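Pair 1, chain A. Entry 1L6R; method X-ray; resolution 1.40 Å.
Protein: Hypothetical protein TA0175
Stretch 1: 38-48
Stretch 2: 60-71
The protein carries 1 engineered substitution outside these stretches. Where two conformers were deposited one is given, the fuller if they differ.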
# COMPACT_ATOMS: atom_id res chain seq x y z
N GLY A 38 18.40 -8.99 21.22
CA GLY A 38 17.01 -9.40 21.09
C GLY A 38 16.20 -8.97 19.88
O GLY A 38 15.05 -9.40 19.75
N LEU A 39 16.76 -8.15 19.00
CA LEU A 39 16.03 -7.70 17.82
C LEU A 39 15.95 -8.78 16.75
O LEU A 39 16.92 -9.50 16.52
CB LEU A 39 16.72 -6.46 17.22
CG LEU A 39 16.08 -5.85 15.96
CD1 LEU A 39 14.75 -5.21 16.31
CD2 LEU A 39 17.02 -4.82 15.36
N THR A 40 14.78 -8.90 16.12
CA THR A 40 14.63 -9.84 15.02
C THR A 40 14.81 -8.99 13.77
O THR A 40 14.20 -7.93 13.64
CB THR A 40 13.22 -10.48 14.98
OG1 THR A 40 13.05 -11.32 16.13
CG2 THR A 40 13.07 -11.33 13.71
N VAL A 41 15.66 -9.45 12.86
CA VAL A 41 15.91 -8.71 11.64
C VAL A 41 15.48 -9.50 10.41
O VAL A 41 15.71 -10.71 10.33
CB VAL A 41 17.41 -8.35 11.50
CG1 VAL A 41 17.69 -7.70 10.15
CG2 VAL A 41 17.81 -7.40 12.63
N SER A 42 14.83 -8.82 9.48
CA SER A 42 14.40 -9.43 8.22
C SER A 42 14.98 -8.57 7.10
O SER A 42 14.97 -7.34 7.20
CB SER A 42 12.87 -9.44 8.10
OG SER A 42 12.45 -9.93 6.82
N LEU A 43 15.49 -9.21 6.05
CA LEU A 43 16.05 -8.49 4.91
C LEU A 43 15.08 -8.55 3.75
O LEU A 43 14.47 -9.59 3.49
CB LEU A 43 17.38 -9.12 4.46
CG LEU A 43 18.52 -9.16 5.48
CD1 LEU A 43 19.79 -9.67 4.79
CD2 LEU A 43 18.75 -7.78 6.04
N LEU A 44 14.93 -7.42 3.07
CA LEU A 44 14.05 -7.30 1.91
C LEU A 44 14.91 -6.92 0.71
O LEU A 44 15.68 -5.97 0.78
CB LEU A 44 13.01 -6.20 2.14
CG LEU A 44 12.25 -6.23 3.46
CD1 LEU A 44 11.24 -5.09 3.50
CD2 LEU A 44 11.54 -7.56 3.59
N SER A 45 14.79 -7.66 -0.38
CA SER A 45 15.57 -7.37 -1.57
C SER A 45 14.83 -7.68 -2.86
O SER A 45 13.88 -8.45 -2.87
CB SER A 45 16.86 -8.21 -1.55
OG SER A 45 17.64 -8.03 -2.72
N GLY A 46 15.28 -7.05 -3.94
CA GLY A 46 14.72 -7.34 -5.25
C GLY A 46 15.49 -8.49 -5.89
O GLY A 46 15.09 -9.00 -6.94
N ASN A 47 16.59 -8.92 -5.26
CA ASN A 47 17.37 -10.02 -5.84
C ASN A 47 16.68 -11.37 -5.59
O ASN A 47 15.67 -11.47 -4.87
CB ASN A 47 18.80 -10.02 -5.28
CG ASN A 47 19.85 -10.36 -6.35
OD1 ASN A 47 19.68 -11.31 -7.13
ND2 ASN A 47 20.94 -9.60 -6.38
N VAL A 48 17.26 -12.41 -6.18
CA VAL A 48 16.69 -13.75 -6.10
C VAL A 48 16.86 -14.40 -4.73
O VAL A 48 17.79 -14.06 -3.98
CB VAL A 48 17.29 -14.65 -7.20
CG1 VAL A 48 16.94 -14.06 -8.56
CG2 VAL A 48 18.79 -14.76 -7.05
N GLY A 60 24.25 -13.60 9.08
CA GLY A 60 23.71 -14.01 10.36
C GLY A 60 22.40 -13.32 10.69
O GLY A 60 22.25 -12.70 11.74
N ILE A 61 21.44 -13.42 9.77
CA ILE A 61 20.14 -12.80 9.94
C ILE A 61 19.21 -13.80 10.64
O ILE A 61 19.05 -14.93 10.19
CB ILE A 61 19.56 -12.43 8.57
CG1 ILE A 61 20.55 -11.50 7.84
CG2 ILE A 61 18.20 -11.77 8.73
CD1 ILE A 61 20.91 -10.21 8.59
N ASN A 62 18.58 -13.37 11.74
CA ASN A 62 17.72 -14.29 12.50
C ASN A 62 16.25 -14.37 12.12
O ASN A 62 15.51 -15.19 12.67
CB ASN A 62 17.88 -14.03 14.01
CG ASN A 62 17.44 -12.64 14.44
OD1 ASN A 62 17.69 -12.23 15.57
ND2 ASN A 62 16.79 -11.92 13.54
N GLY A 63 15.81 -13.53 11.18
CA GLY A 63 14.43 -13.58 10.76
C GLY A 63 14.31 -14.04 9.33
O GLY A 63 15.32 -14.37 8.69
N PRO A 64 13.09 -14.09 8.78
CA PRO A 64 12.91 -14.52 7.39
C PRO A 64 13.53 -13.47 6.47
O PRO A 64 13.71 -12.32 6.86
CB PRO A 64 11.39 -14.56 7.23
CG PRO A 64 10.87 -14.71 8.64
CD PRO A 64 11.80 -13.81 9.42
N VAL A 65 13.88 -13.88 5.26
CA VAL A 65 14.40 -12.92 4.29
C VAL A 65 13.55 -13.06 3.04
O VAL A 65 13.04 -14.14 2.72
CB VAL A 65 15.92 -13.14 3.97
CG1 VAL A 65 16.73 -12.93 5.24
CG2 VAL A 65 16.17 -14.51 3.36
N PHE A 66 13.36 -11.93 2.36
CA PHE A 66 12.56 -11.90 1.14
C PHE A 66 13.36 -11.49 -0.08
O PHE A 66 14.20 -10.59 -0.02
CB PHE A 66 11.41 -10.89 1.27
CG PHE A 66 10.41 -11.22 2.33
CD1 PHE A 66 10.67 -10.94 3.67
CD2 PHE A 66 9.17 -11.77 1.99
CE1 PHE A 66 9.71 -11.20 4.65
CE2 PHE A 66 8.21 -12.03 2.96
CZ PHE A 66 8.48 -11.74 4.29
N GLY A 67 13.08 -12.15 -1.20
CA GLY A 67 13.69 -11.79 -2.46
C GLY A 67 12.56 -11.30 -3.36
O GLY A 67 11.39 -11.25 -2.94
N GLU A 68 12.90 -10.92 -4.58
CA GLU A 68 11.92 -10.47 -5.56
C GLU A 68 10.92 -9.47 -5.00
O GLU A 68 9.71 -9.56 -5.25
CB GLU A 68 11.21 -11.68 -6.18
CG GLU A 68 12.20 -12.63 -6.85
CD GLU A 68 11.54 -13.76 -7.60
OE1 GLU A 68 10.72 -13.48 -8.49
OE2 GLU A 68 11.87 -14.94 -7.34
N ASN A 69 11.44 -8.52 -4.23
CA ASN A 69 10.65 -7.42 -3.66
C ASN A 69 9.51 -7.81 -2.75
O ASN A 69 8.57 -7.03 -2.55
CB ASN A 69 10.16 -6.52 -4.80
CG ASN A 69 11.31 -5.92 -5.58
OD1 ASN A 69 12.08 -5.12 -5.04
ND2 ASN A 69 11.45 -6.30 -6.84
N GLY A 70 9.60 -9.01 -2.18
CA GLY A 70 8.59 -9.50 -1.27
C GLY A 70 7.80 -10.69 -1.79
O GLY A 70 7.02 -11.28 -1.04
N GLY A 71 8.02 -11.07 -3.04
CA GLY A 71 7.27 -12.17 -3.62
C GLY A 71 7.69 -13.57 -3.24
O GLY A 71 6.94 -14.51 -3.48

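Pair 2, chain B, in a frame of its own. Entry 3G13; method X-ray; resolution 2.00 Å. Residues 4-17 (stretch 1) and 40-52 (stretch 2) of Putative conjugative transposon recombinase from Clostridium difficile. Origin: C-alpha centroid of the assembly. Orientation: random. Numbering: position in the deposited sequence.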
# COMPACT_ATOMS: atom_id res chain seq x y z
N GLU B 4 22.67 26.41 -7.38
CA GLU B 4 22.22 27.09 -6.15
C GLU B 4 20.78 26.65 -5.78
O GLU B 4 20.58 25.75 -4.94
CB GLU B 4 22.35 28.63 -6.20
CG GLU B 4 21.45 29.32 -7.26
CD GLU B 4 21.83 30.75 -7.52
OE1 GLU B 4 21.93 31.52 -6.54
OE2 GLU B 4 21.98 31.11 -8.71
N ARG B 5 19.79 27.25 -6.43
CA ARG B 5 18.40 27.05 -6.08
C ARG B 5 17.88 25.64 -6.34
O ARG B 5 18.30 24.96 -7.28
CB ARG B 5 17.52 28.12 -6.74
CG ARG B 5 17.82 29.54 -6.22
CD ARG B 5 16.93 30.58 -6.89
NE ARG B 5 17.32 30.75 -8.29
CZ ARG B 5 16.61 31.38 -9.21
NH1 ARG B 5 15.42 31.91 -8.91
NH2 ARG B 5 17.07 31.45 -10.46
N LEU B 6 16.95 25.21 -5.50
CA LEU B 6 16.30 23.94 -5.73
C LEU B 6 15.41 24.07 -6.96
O LEU B 6 14.60 24.99 -7.04
CB LEU B 6 15.50 23.52 -4.49
CG LEU B 6 14.87 22.11 -4.52
CD1 LEU B 6 15.91 21.03 -4.17
CD2 LEU B 6 13.64 22.01 -3.56
N ARG B 7 15.55 23.13 -7.91
CA ARG B 7 14.78 23.14 -9.16
C ARG B 7 13.48 22.36 -8.95
O ARG B 7 13.48 21.14 -8.71
CB ARG B 7 15.60 22.61 -10.35
CG ARG B 7 16.82 23.53 -10.74
CD ARG B 7 17.36 23.26 -12.15
NE ARG B 7 16.37 23.53 -13.22
CZ ARG B 7 16.09 24.72 -13.76
NH1 ARG B 7 16.71 25.83 -13.39
NH2 ARG B 7 15.16 24.79 -14.70
N VAL B 8 12.38 23.09 -9.01
CA VAL B 8 11.09 22.52 -8.63
C VAL B 8 10.18 22.42 -9.84
O VAL B 8 9.97 23.39 -10.56
CB VAL B 8 10.43 23.33 -7.49
CG1 VAL B 8 9.10 22.67 -7.04
CG2 VAL B 8 11.41 23.44 -6.29
N ALA B 9 9.63 21.23 -10.07
CA ALA B 9 8.60 21.05 -11.10
C ALA B 9 7.23 20.72 -10.48
O ALA B 9 7.13 20.41 -9.27
CB ALA B 9 9.03 19.93 -12.06
N ALA B 10 6.18 20.74 -11.31
CA ALA B 10 4.86 20.21 -10.91
C ALA B 10 4.38 19.29 -11.99
O ALA B 10 4.58 19.59 -13.17
CB ALA B 10 3.84 21.33 -10.68
N TYR B 11 3.79 18.18 -11.57
CA TYR B 11 3.06 17.31 -12.50
C TYR B 11 1.54 17.36 -12.31
O TYR B 11 1.04 17.13 -11.20
CB TYR B 11 3.56 15.85 -12.46
CG TYR B 11 2.81 15.07 -13.52
CD1 TYR B 11 3.15 15.21 -14.88
CD2 TYR B 11 1.70 14.29 -13.18
CE1 TYR B 11 2.44 14.58 -15.86
CE2 TYR B 11 0.99 13.62 -14.17
CZ TYR B 11 1.37 13.78 -15.52
OH TYR B 11 0.70 13.14 -16.53
N CYS B 12 0.82 17.65 -13.39
CA CYS B 12 -0.63 17.87 -13.33
C CYS B 12 -1.42 16.89 -14.20
O CYS B 12 -1.00 16.55 -15.32
CB CYS B 12 -1.00 19.29 -13.79
SG CYS B 12 0.00 20.63 -13.08
N ARG B 13 -2.56 16.46 -13.68
CA ARG B 13 -3.57 15.79 -14.48
C ARG B 13 -4.65 16.83 -14.77
O ARG B 13 -5.17 17.45 -13.83
CB ARG B 13 -4.17 14.58 -13.76
CG ARG B 13 -5.16 13.81 -14.61
CD ARG B 13 -5.63 12.55 -13.89
NE ARG B 13 -6.50 12.88 -12.77
CZ ARG B 13 -6.74 12.09 -11.74
NH1 ARG B 13 -6.18 10.88 -11.67
NH2 ARG B 13 -7.55 12.51 -10.79
N VAL B 14 -4.95 17.03 -16.06
CA VAL B 14 -5.91 18.06 -16.51
C VAL B 14 -7.28 17.43 -16.76
O VAL B 14 -7.38 16.44 -17.49
CB VAL B 14 -5.46 18.80 -17.82
CG1 VAL B 14 -6.57 19.75 -18.33
CG2 VAL B 14 -4.19 19.57 -17.57
N SER B 15 -8.31 18.02 -16.15
CA SER B 15 -9.68 17.54 -16.30
C SER B 15 -10.28 17.81 -17.67
O SER B 15 -10.03 18.85 -18.29
CB SER B 15 -10.60 18.13 -15.24
OG SER B 15 -11.87 17.49 -15.27
N THR B 16 -11.10 16.85 -18.11
CA THR B 16 -11.76 16.87 -19.42
C THR B 16 -13.10 17.68 -19.46
O THR B 16 -14.00 17.40 -20.27
CB THR B 16 -11.91 15.41 -19.94
OG1 THR B 16 -12.18 15.41 -21.35
CG2 THR B 16 -13.01 14.64 -19.16
N ASP B 17 -13.19 18.69 -18.58
CA ASP B 17 -14.32 19.62 -18.41
C ASP B 17 -14.06 20.32 -17.07
O ASP B 17 -13.70 19.63 -16.11
CB ASP B 17 -15.68 18.88 -18.38
CG ASP B 17 -16.05 18.37 -16.98
OD1 ASP B 17 -17.03 18.90 -16.40
OD2 ASP B 17 -15.35 17.46 -16.47
N LYS B 40 11.92 31.70 -2.23
CA LYS B 40 13.05 32.19 -3.02
C LYS B 40 14.25 31.25 -3.04
O LYS B 40 15.21 31.48 -3.78
CB LYS B 40 13.45 33.59 -2.55
CG LYS B 40 14.37 33.62 -1.36
CD LYS B 40 14.51 35.05 -0.84
CE LYS B 40 15.83 35.74 -1.27
NZ LYS B 40 16.09 36.94 -0.34
N GLU B 41 14.22 30.18 -2.24
CA GLU B 41 15.27 29.13 -2.36
C GLU B 41 15.00 28.19 -3.54
O GLU B 41 15.81 27.30 -3.85
CB GLU B 41 15.33 28.31 -1.07
CG GLU B 41 15.51 29.14 0.22
CD GLU B 41 15.78 28.21 1.40
OE1 GLU B 41 14.86 27.87 2.15
OE2 GLU B 41 16.94 27.78 1.54
N TRP B 42 13.83 28.33 -4.15
CA TRP B 42 13.39 27.47 -5.24
C TRP B 42 13.37 28.24 -6.55
O TRP B 42 13.22 29.47 -6.57
CB TRP B 42 11.95 27.00 -5.00
CG TRP B 42 11.75 26.13 -3.78
CD1 TRP B 42 12.71 25.58 -2.96
CD2 TRP B 42 10.49 25.67 -3.28
NE1 TRP B 42 12.11 24.83 -1.96
CE2 TRP B 42 10.76 24.87 -2.13
CE3 TRP B 42 9.17 25.88 -3.67
CZ2 TRP B 42 9.73 24.26 -1.38
CZ3 TRP B 42 8.14 25.30 -2.91
CH2 TRP B 42 8.44 24.49 -1.78
N VAL B 43 13.48 27.49 -7.64
CA VAL B 43 13.30 28.02 -8.99
C VAL B 43 12.42 27.03 -9.73
O VAL B 43 12.63 25.82 -9.62
CB VAL B 43 14.67 28.34 -9.72
CG1 VAL B 43 15.57 27.09 -9.86
CG2 VAL B 43 14.43 28.99 -11.11
N LEU B 44 11.41 27.54 -10.44
CA LEU B 44 10.52 26.73 -11.26
C LEU B 44 11.29 26.14 -12.44
O LEU B 44 11.91 26.89 -13.22
CB LEU B 44 9.32 27.56 -11.74
CG LEU B 44 8.28 26.96 -12.73
CD1 LEU B 44 7.56 25.75 -12.14
CD2 LEU B 44 7.30 28.05 -13.17
N ALA B 45 11.29 24.80 -12.53
CA ALA B 45 11.83 24.08 -13.67
C ALA B 45 10.77 24.16 -14.77
O ALA B 45 10.96 24.85 -15.76
CB ALA B 45 12.17 22.63 -13.30
N ASP B 46 9.61 23.52 -14.55
CA ASP B 46 8.56 23.54 -15.53
C ASP B 46 7.29 22.98 -14.92
O ASP B 46 7.28 22.45 -13.80
CB ASP B 46 9.00 22.79 -16.83
CG ASP B 46 8.23 23.24 -18.08
OD1 ASP B 46 7.34 24.13 -17.98
OD2 ASP B 46 8.46 22.64 -19.14
N ILE B 47 6.21 23.17 -15.65
CA ILE B 47 4.94 22.59 -15.30
C ILE B 47 4.59 21.59 -16.40
O ILE B 47 4.63 21.91 -17.59
CB ILE B 47 3.87 23.68 -15.06
CG1 ILE B 47 4.29 24.52 -13.82
CG2 ILE B 47 2.44 23.03 -14.90
CD1 ILE B 47 3.47 25.71 -13.55
N TYR B 48 4.32 20.36 -15.98
CA TYR B 48 4.07 19.24 -16.87
C TYR B 48 2.64 18.82 -16.65
O TYR B 48 2.17 18.80 -15.52
CB TYR B 48 5.02 18.10 -16.56
CG TYR B 48 6.48 18.46 -16.68
CD1 TYR B 48 7.20 18.15 -17.84
CD2 TYR B 48 7.16 19.10 -15.63
CE1 TYR B 48 8.55 18.46 -17.96
CE2 TYR B 48 8.53 19.44 -15.74
CZ TYR B 48 9.21 19.12 -16.92
OH TYR B 48 10.55 19.42 -17.05
N ALA B 49 1.93 18.48 -17.73
CA ALA B 49 0.51 18.24 -17.65
C ALA B 49 -0.00 17.34 -18.77
O ALA B 49 0.31 17.56 -19.95
CB ALA B 49 -0.25 19.54 -17.65
N ASP B 50 -0.76 16.31 -18.39
CA ASP B 50 -1.50 15.50 -19.36
C ASP B 50 -2.96 15.54 -19.04
O ASP B 50 -3.34 15.61 -17.87
CB ASP B 50 -1.04 14.04 -19.35
CG ASP B 50 0.39 13.87 -19.79
OD1 ASP B 50 0.73 14.15 -20.96
OD2 ASP B 50 1.19 13.44 -18.94
N GLU B 51 -3.77 15.50 -20.09
CA GLU B 51 -5.22 15.43 -19.94
C GLU B 51 -5.61 14.03 -19.46
O GLU B 51 -5.02 13.05 -19.91
CB GLU B 51 -5.92 15.77 -21.26
CG GLU B 51 -7.40 15.99 -21.10
CD GLU B 51 -8.02 16.66 -22.30
OE1 GLU B 51 -7.40 17.61 -22.84
OE2 GLU B 51 -9.14 16.25 -22.70
N ALA B 52 -6.55 13.95 -18.52
CA ALA B 52 -7.06 12.66 -18.01
C ALA B 52 -8.10 12.79 -16.91
O ALA B 52 -8.72 13.85 -16.73
CB ALA B 52 -5.91 11.77 -17.52
O HOH W 1 14.17 27.24 -15.24

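Both pairs place two neighbouring strands side by side, running in the same direction. Fourteen central residues superpose with an RMSD of 0.7 Å. A:Leu39 to A:Ser45 fall on B:Leu6 to B:Cys12, and A:Gly63 to A:Glu68 fall on B:Ala45 to B:Asp50.

The best-matched bridge is A:Leu44 with A:Phe66 in pair 1 and B:Tyr11 with B:Tyr48 in pair 2. The hydrogen bonds around it correspond. A:Phe66 N donates to A:Leu43 O at 2.8 Å, and B:Tyr48 N donates to B:Ala10 O at 2.9 Å. On the next step A:Ser45 N reaches A:Phe66 O at 3.0 Å, where B:Cys12 N reaches B:Tyr48 O at 2.8 Å.

Pair 2 extends the ladder much further, from B:Leu6 to B:Val14, and buries 1237 Å² against 712 Å² in pair 1. Its register shifts by one between B:Val8 and B:Ala10, a beta bulge. In pair 1 the ladder is short, and past it the chain turns. There A:Asn69 N donates to A:Ser45 O at 2.8 Å, and A:Glu68 N donates to A:Asn47 O at 2.8 Å.

The side chains differ at matched positions. At the aromatic position, A:Phe66 packs CD1 against A:Leu44 CD2 at 3.5 Å. In pair 2 B:Tyr11 CD1 lies 3.8 Å from B:Tyr48 CB. The B:Tyr11 hydroxyl also reaches along the strand: OH donates to B:Asp50 OD2 in a very short bond of 2.5 Å. A leucine has no such group.

Two positions earlier on the first strand, A:Ser42 matches B:Ala9. The serine adds a polar link, with OG donating to A:Pro64 O at 2.7 Å, and OG also lies at the edge of the A:Phe66 ring. The alanine makes an apolar contact instead: B:Ala9 CB is 3.7 Å from B:Tyr48 CE2, again at the ring edge.

On the other face, A:Leu43 matches the smaller B:Ala10. A:Leu43 CB touches A:Val65 CG1 at 3.9 Å, and its CD1 reaches A:Ile61 CG1 at 3.6 Å. B:Ala10 CB only approaches B:Ile47 CG1, at 4.5 Å. B:Cys12 SG also meets that isoleucine, 3.9 Å from CG2.

A:Gly67 matches B:Ala49. An ideal CB on the glycine would clash with A:Asn47 O, 2.6 Å away. In pair 2 the alanine CB has room, and packs 3.9 Å from both B:Cys12 CB and B:Val14 CG2.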